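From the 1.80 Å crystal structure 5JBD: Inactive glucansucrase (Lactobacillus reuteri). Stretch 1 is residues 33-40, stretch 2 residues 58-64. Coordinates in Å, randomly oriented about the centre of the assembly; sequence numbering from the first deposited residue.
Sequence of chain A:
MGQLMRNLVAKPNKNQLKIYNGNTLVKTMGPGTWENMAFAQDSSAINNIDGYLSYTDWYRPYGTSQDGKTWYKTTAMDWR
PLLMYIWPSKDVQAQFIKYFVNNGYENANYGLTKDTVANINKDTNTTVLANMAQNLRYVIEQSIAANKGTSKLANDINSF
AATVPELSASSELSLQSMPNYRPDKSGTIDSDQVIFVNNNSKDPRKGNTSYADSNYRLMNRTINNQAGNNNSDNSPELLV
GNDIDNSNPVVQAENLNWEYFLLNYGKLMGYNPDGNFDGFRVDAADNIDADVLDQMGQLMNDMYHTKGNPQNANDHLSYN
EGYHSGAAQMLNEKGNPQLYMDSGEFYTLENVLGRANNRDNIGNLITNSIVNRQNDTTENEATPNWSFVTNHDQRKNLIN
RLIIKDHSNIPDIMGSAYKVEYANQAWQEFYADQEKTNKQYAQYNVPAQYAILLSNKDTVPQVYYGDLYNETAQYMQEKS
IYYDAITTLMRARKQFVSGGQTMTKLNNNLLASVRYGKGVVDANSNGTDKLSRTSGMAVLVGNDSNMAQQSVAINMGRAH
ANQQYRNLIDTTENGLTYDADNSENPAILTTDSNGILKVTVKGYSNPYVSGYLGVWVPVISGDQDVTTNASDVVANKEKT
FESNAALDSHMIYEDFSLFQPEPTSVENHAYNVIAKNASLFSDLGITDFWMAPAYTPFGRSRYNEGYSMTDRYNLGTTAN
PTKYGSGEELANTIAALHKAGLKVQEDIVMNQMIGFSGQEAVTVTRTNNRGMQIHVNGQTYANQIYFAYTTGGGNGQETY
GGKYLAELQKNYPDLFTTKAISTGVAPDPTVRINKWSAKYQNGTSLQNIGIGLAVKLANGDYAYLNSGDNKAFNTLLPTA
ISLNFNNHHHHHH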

ATOM      1  N   THR A  33      52.992  15.423   1.971  1.00 46.92           N
ATOM      2  CA  THR A  33      51.581  15.540   2.400  1.00 47.08           C
ATOM      3  C   THR A  33      50.651  16.202   1.395  1.00 44.83           C
ATOM      4  O   THR A  33      49.456  15.967   1.436  1.00 44.82           O
ATOM      5  CB  THR A  33      51.463  16.323   3.722  1.00 49.09           C
ATOM      6  OG1 THR A  33      52.203  17.548   3.614  1.00 52.58           O
ATOM      7  CG2 THR A  33      52.008  15.497   4.886  1.00 49.79           C
ATOM      8  N   TRP A  34      51.186  17.028   0.494  1.00 44.33           N
ATOM      9  CA  TRP A  34      50.380  17.596  -0.608  1.00 43.54           C
ATOM     10  C   TRP A  34      49.671  16.536  -1.469  1.00 41.52           C
ATOM     11  O   TRP A  34      48.659  16.838  -2.100  1.00 41.12           O
ATOM     12  CB  TRP A  34      51.225  18.518  -1.508  1.00 43.81           C
ATOM     13  CG  TRP A  34      52.266  17.816  -2.293  1.00 43.97           C
ATOM     14  CD1 TRP A  34      53.567  17.633  -1.942  1.00 44.35           C
ATOM     15  CD2 TRP A  34      52.101  17.194  -3.576  1.00 43.62           C
ATOM     16  NE1 TRP A  34      54.223  16.934  -2.920  1.00 44.96           N
ATOM     17  CE2 TRP A  34      53.347  16.649  -3.934  1.00 43.73           C
ATOM     18  CE3 TRP A  34      51.015  17.039  -4.454  1.00 42.60           C
ATOM     19  CZ2 TRP A  34      53.551  15.958  -5.135  1.00 43.61           C
ATOM     20  CZ3 TRP A  34      51.217  16.341  -5.660  1.00 42.46           C
ATOM     21  CH2 TRP A  34      52.480  15.817  -5.983  1.00 42.74           C
ATOM     22  N   GLU A  35      50.206  15.316  -1.480  1.00 40.74           N
ATOM     23  CA  GLU A  35      49.617  14.192  -2.220  1.00 39.84           C
ATOM     24  C   GLU A  35      48.252  13.739  -1.660  1.00 38.21           C
ATOM     25  O   GLU A  35      47.536  12.975  -2.312  1.00 38.34           O
ATOM     26  CB  GLU A  35      50.611  13.014  -2.303  1.00 39.92           C
ATOM     27  CG  GLU A  35      51.917  13.376  -3.019  1.00 40.96           C
ATOM     28  CD  GLU A  35      52.878  12.215  -3.190  1.00 40.96           C
ATOM     29  OE1 GLU A  35      52.462  11.170  -3.728  1.00 40.28           O
ATOM     30  OE2 GLU A  35      54.058  12.366  -2.818  1.00 41.57           O
ATOM     31  N   ASN A  36      47.871  14.234  -0.482  1.00 38.44           N
ATOM     32  CA  ASN A  36      46.473  14.127  -0.005  1.00 37.16           C
ATOM     33  C   ASN A  36      45.452  14.819  -0.919  1.00 36.78           C
ATOM     34  O   ASN A  36      44.262  14.522  -0.856  1.00 35.63           O
ATOM     35  CB  ASN A  36      46.334  14.720   1.396  1.00 37.31           C
ATOM     36  CG  ASN A  36      47.166  13.996   2.438  1.00 37.77           C
ATOM     37  OD1 ASN A  36      47.734  12.939   2.195  1.00 37.34           O
ATOM     38  ND2 ASN A  36      47.244  14.585   3.615  1.00 38.27           N
ATOM     39  N   MET A  37      45.895  15.766  -1.745  1.00 38.13           N
ATOM     40  CA  MET A  37      45.000  16.441  -2.697  1.00 39.37           C
ATOM     41  C   MET A  37      44.332  15.454  -3.649  1.00 38.00           C
ATOM     42  O   MET A  37      44.906  14.397  -3.961  1.00 37.57           O
ATOM     43  CB  MET A  37      45.760  17.510  -3.513  1.00 42.28           C
ATOM     44  CG  MET A  37      46.677  16.968  -4.600  1.00 45.28           C
ATOM     45  SD  MET A  37      47.539  18.269  -5.522  1.00 48.93           S
ATOM     46  CE  MET A  37      46.239  18.739  -6.665  1.00 50.04           C
ATOM     47  N   ALA A  38      43.138  15.804  -4.123  1.00 36.26           N
ATOM     48  CA  ALA A  38      42.450  14.992  -5.121  1.00 36.54           C
ATOM     49  C   ALA A  38      43.346  14.797  -6.325  1.00 37.20           C
ATOM     50  O   ALA A  38      44.097  15.708  -6.698  1.00 38.62           O
ATOM     51  CB  ALA A  38      41.127  15.630  -5.544  1.00 36.12           C
ATOM     52  N   PHE A  39      43.311  13.602  -6.909  1.00 37.09           N
ATOM     53  CA  PHE A  39      44.135  13.306  -8.088  1.00 38.93           C
ATOM     54  C   PHE A  39      43.740  14.232  -9.248  1.00 38.84           C
ATOM     55  O   PHE A  39      44.594  14.701  -9.981  1.00 38.24           O
ATOM     56  CB  PHE A  39      44.002  11.832  -8.496  1.00 38.88           C
ATOM     57  CG  PHE A  39      44.685  11.494  -9.793  1.00 39.95           C
ATOM     58  CD1 PHE A  39      46.058  11.308  -9.838  1.00 41.26           C
ATOM     59  CD2 PHE A  39      43.951  11.360 -10.972  1.00 40.34           C
ATOM     60  CE1 PHE A  39      46.694  10.998 -11.034  1.00 42.15           C
ATOM     61  CE2 PHE A  39      44.577  11.057 -12.167  1.00 41.61           C
ATOM     62  CZ  PHE A  39      45.950  10.866 -12.197  1.00 41.15           C
ATOM     63  N   ALA A  40      42.442  14.465  -9.390  1.00 38.37           N
ATOM     64  CA  ALA A  40      41.876  15.348 -10.412  1.00 39.80           C
ATOM     65  C   ALA A  40      40.578  15.959  -9.888  1.00 40.11           C
ATOM     66  O   ALA A  40      39.902  15.361  -9.050  1.00 38.76           O
ATOM     67  CB  ALA A  40      41.615  14.576 -11.700  1.00 39.24           C
ATOM     68  N   TRP A  58      33.779   8.515  -1.271  1.00 31.13           N
ATOM     69  CA  TRP A  58      35.176   8.271  -1.415  1.00 31.11           C
ATOM     70  C   TRP A  58      35.758   9.134  -2.541  1.00 30.52           C
ATOM     71  O   TRP A  58      35.030   9.657  -3.401  1.00 29.63           O
ATOM     72  CB  TRP A  58      35.381   6.784  -1.719  1.00 31.84           C
ATOM     73  CG  TRP A  58      35.012   5.843  -0.598  1.00 32.11           C
ATOM     74  CD1 TRP A  58      33.811   5.767   0.092  1.00 32.48           C
ATOM     75  CD2 TRP A  58      35.825   4.801  -0.072  1.00 32.61           C
ATOM     76  NE1 TRP A  58      33.861   4.774   1.028  1.00 31.70           N
ATOM     77  CE2 TRP A  58      35.078   4.159   0.947  1.00 32.63           C
ATOM     78  CE3 TRP A  58      37.116   4.347  -0.352  1.00 33.60           C
ATOM     79  CZ2 TRP A  58      35.580   3.100   1.670  1.00 33.52           C
ATOM     80  CZ3 TRP A  58      37.617   3.291   0.368  1.00 34.31           C
ATOM     81  CH2 TRP A  58      36.846   2.678   1.378  1.00 33.57           C
ATOM     82  N   TYR A  59      37.083   9.272  -2.521  1.00 30.25           N
ATOM     83  CA  TYR A  59      37.834   9.960  -3.587  1.00 30.19           C
ATOM     84  C   TYR A  59      39.191   9.302  -3.807  1.00 30.24           C
ATOM     85  O   TYR A  59      39.621   8.445  -3.021  1.00 29.95           O
ATOM     86  CB  TYR A  59      37.991  11.449  -3.264  1.00 30.21           C
ATOM     87  CG  TYR A  59      39.167  11.792  -2.367  1.00 30.25           C
ATOM     88  CD1 TYR A  59      39.287  11.252  -1.097  1.00 29.73           C
ATOM     89  CD2 TYR A  59      40.172  12.677  -2.797  1.00 30.71           C
ATOM     90  CE1 TYR A  59      40.365  11.565  -0.288  1.00 30.32           C
ATOM     91  CE2 TYR A  59      41.233  13.006  -1.978  1.00 30.83           C
ATOM     92  CZ  TYR A  59      41.325  12.439  -0.723  1.00 30.82           C
ATOM     93  OH  TYR A  59      42.378  12.751   0.109  1.00 31.24           O
ATOM     94  N   ARG A  60      39.854   9.697  -4.889  1.00 30.73           N
ATOM     95  CA  ARG A  60      41.193   9.209  -5.202  1.00 31.61           C
ATOM     96  C   ARG A  60      42.193  10.309  -4.882  1.00 31.89           C
ATOM     97  O   ARG A  60      42.258  11.301  -5.615  1.00 32.23           O
ATOM     98  CB  ARG A  60      41.288   8.831  -6.681  1.00 32.04           C
ATOM     99  CG  ARG A  60      42.655   8.292  -7.091  1.00 32.96           C
ATOM    100  CD  ARG A  60      42.755   8.100  -8.590  1.00 33.68           C
ATOM    101  NE  ARG A  60      44.132   7.844  -9.015  1.00 34.69           N
ATOM    102  CZ  ARG A  60      44.513   7.699 -10.283  1.00 36.18           C
ATOM    103  NH1 ARG A  60      43.624   7.793 -11.283  1.00 36.04           N
ATOM    104  NH2 ARG A  60      45.797   7.471 -10.561  1.00 37.33           N
ATOM    105  N   PRO A  61      42.970  10.157  -3.787  1.00 32.41           N
ATOM    106  CA  PRO A  61      44.050  11.135  -3.566  1.00 33.28           C
ATOM    107  C   PRO A  61      45.161  10.924  -4.574  1.00 33.85           C
ATOM    108  O   PRO A  61      45.213   9.866  -5.215  1.00 32.97           O
ATOM    109  CB  PRO A  61      44.555  10.804  -2.155  1.00 33.72           C
ATOM    110  CG  PRO A  61      44.243   9.352  -1.979  1.00 33.31           C
ATOM    111  CD  PRO A  61      42.970   9.107  -2.748  1.00 32.22           C
ATOM    112  N   TYR A  62      46.035  11.917  -4.728  1.00 35.29           N
ATOM    113  CA  TYR A  62      47.184  11.775  -5.632  1.00 36.23           C
ATOM    114  C   TYR A  62      48.107  10.650  -5.150  1.00 36.50           C
ATOM    115  O   TYR A  62      48.540   9.816  -5.941  1.00 37.19           O
ATOM    116  CB  TYR A  62      47.929  13.109  -5.778  1.00 38.11           C
ATOM    117  CG  TYR A  62      49.105  13.061  -6.748  1.00 40.15           C
ATOM    118  CD1 TYR A  62      50.366  12.691  -6.303  1.00 41.25           C
ATOM    119  CD2 TYR A  62      48.955  13.386  -8.104  1.00 40.96           C
ATOM    120  CE1 TYR A  62      51.454  12.645  -7.161  1.00 42.74           C
ATOM    121  CE2 TYR A  62      50.046  13.343  -8.977  1.00 42.67           C
ATOM    122  CZ  TYR A  62      51.291  12.969  -8.497  1.00 43.35           C
ATOM    123  OH  TYR A  62      52.405  12.909  -9.315  1.00 45.86           O
ATOM    124  N   GLY A  63      48.403  10.625  -3.854  1.00 36.62           N
ATOM    125  CA  GLY A  63      49.224   9.563  -3.269  1.00 37.24           C
ATOM    126  C   GLY A  63      48.878   9.279  -1.819  1.00 37.48           C
ATOM    127  O   GLY A  63      48.062   9.987  -1.231  1.00 37.96           O
ATOM    128  N   THR A  64      49.509   8.241  -1.266  1.00 37.91           N
ATOM    129  CA  THR A  64      49.326   7.814   0.119  1.00 38.19           C
ATOM    130  C   THR A  64      50.643   7.334   0.735  1.00 38.98           C
ATOM    131  O   THR A  64      51.619   7.054   0.027  1.00 39.66           O
ATOM    132  CB  THR A  64      48.300   6.658   0.236  1.00 37.51           C
ATOM    133  OG1 THR A  64      48.832   5.476  -0.375  1.00 37.91           O
ATOM    134  CG2 THR A  64      47.005   7.009  -0.410  1.00 37.22           C
TER
HETATM  135  O   HOH W   1      46.720  10.716   1.110  1.00 29.06           O

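Four direct hydrogen bonds, three of them between backbone atoms, join the two stretches. Stretch 1 opens with a 3-10 segment, in which Asn-36 N donates to Thr-33 O (3.0 Å); just beyond it, Met-37 N donates to Trp-34 O (3.0 Å). The carbonyls that follow, of Glu-35, Asn-36 and Met-37, each accept a hydrogen bond from stretch 2. Gly-63 N donates to Glu-35 O (2.9 Å) in nearly straight geometry, Tyr-62 N to Met-37 O (2.8 Å), and Phe-39 N to Arg-60 O (2.8 Å). The last two flank the single bridge between Ala-38 and Pro-61, a position at which proline, lacking an amide hydrogen, costs no donor; its CA instead makes a CA-H...O contact with Met-37 O (3.4 Å).

The remaining carbonyl of the series, Asn-36 O, accepts from the hydroxyl of Tyr-59 (OH to O, 2.8 Å). Tyr-59 points toward stretch 1, and the edge of its buried ring runs along Asn-36, Met-37 and Ala-38. The small Ala-38 side chain rests against this ring, CB to Tyr-59 CD2 being 4.1 Å. A water donates to both Asn-36 OD1 (2.7 Å) and Gly-63 O (2.8 Å), linking two acceptors that could not pair directly; Asn-36 ND2 is satisfied elsewhere in the structure. Gly-63 fits tightly, since an ideal CB would lie 2.2 Å from Glu-35 OE1.

On the more exposed part of the contact, Trp-34, Phe-39, Arg-60 and Tyr-62 pack their side chains together. The extended Arg-60 side chain lays its guanidinium flat on Phe-39, with CZ 3.6 Å from the ring centroid, a cation-pi stack; NE and NH2 are hydrogen-bonded elsewhere in the structure. Tyr-62 contributes the largest covered area, packing between Phe-39 (CD2 to Phe-39 CD1, 4.0 Å) and Trp-34, whose CH2 lies over its face, 3.5 Å from Tyr-62 CE1.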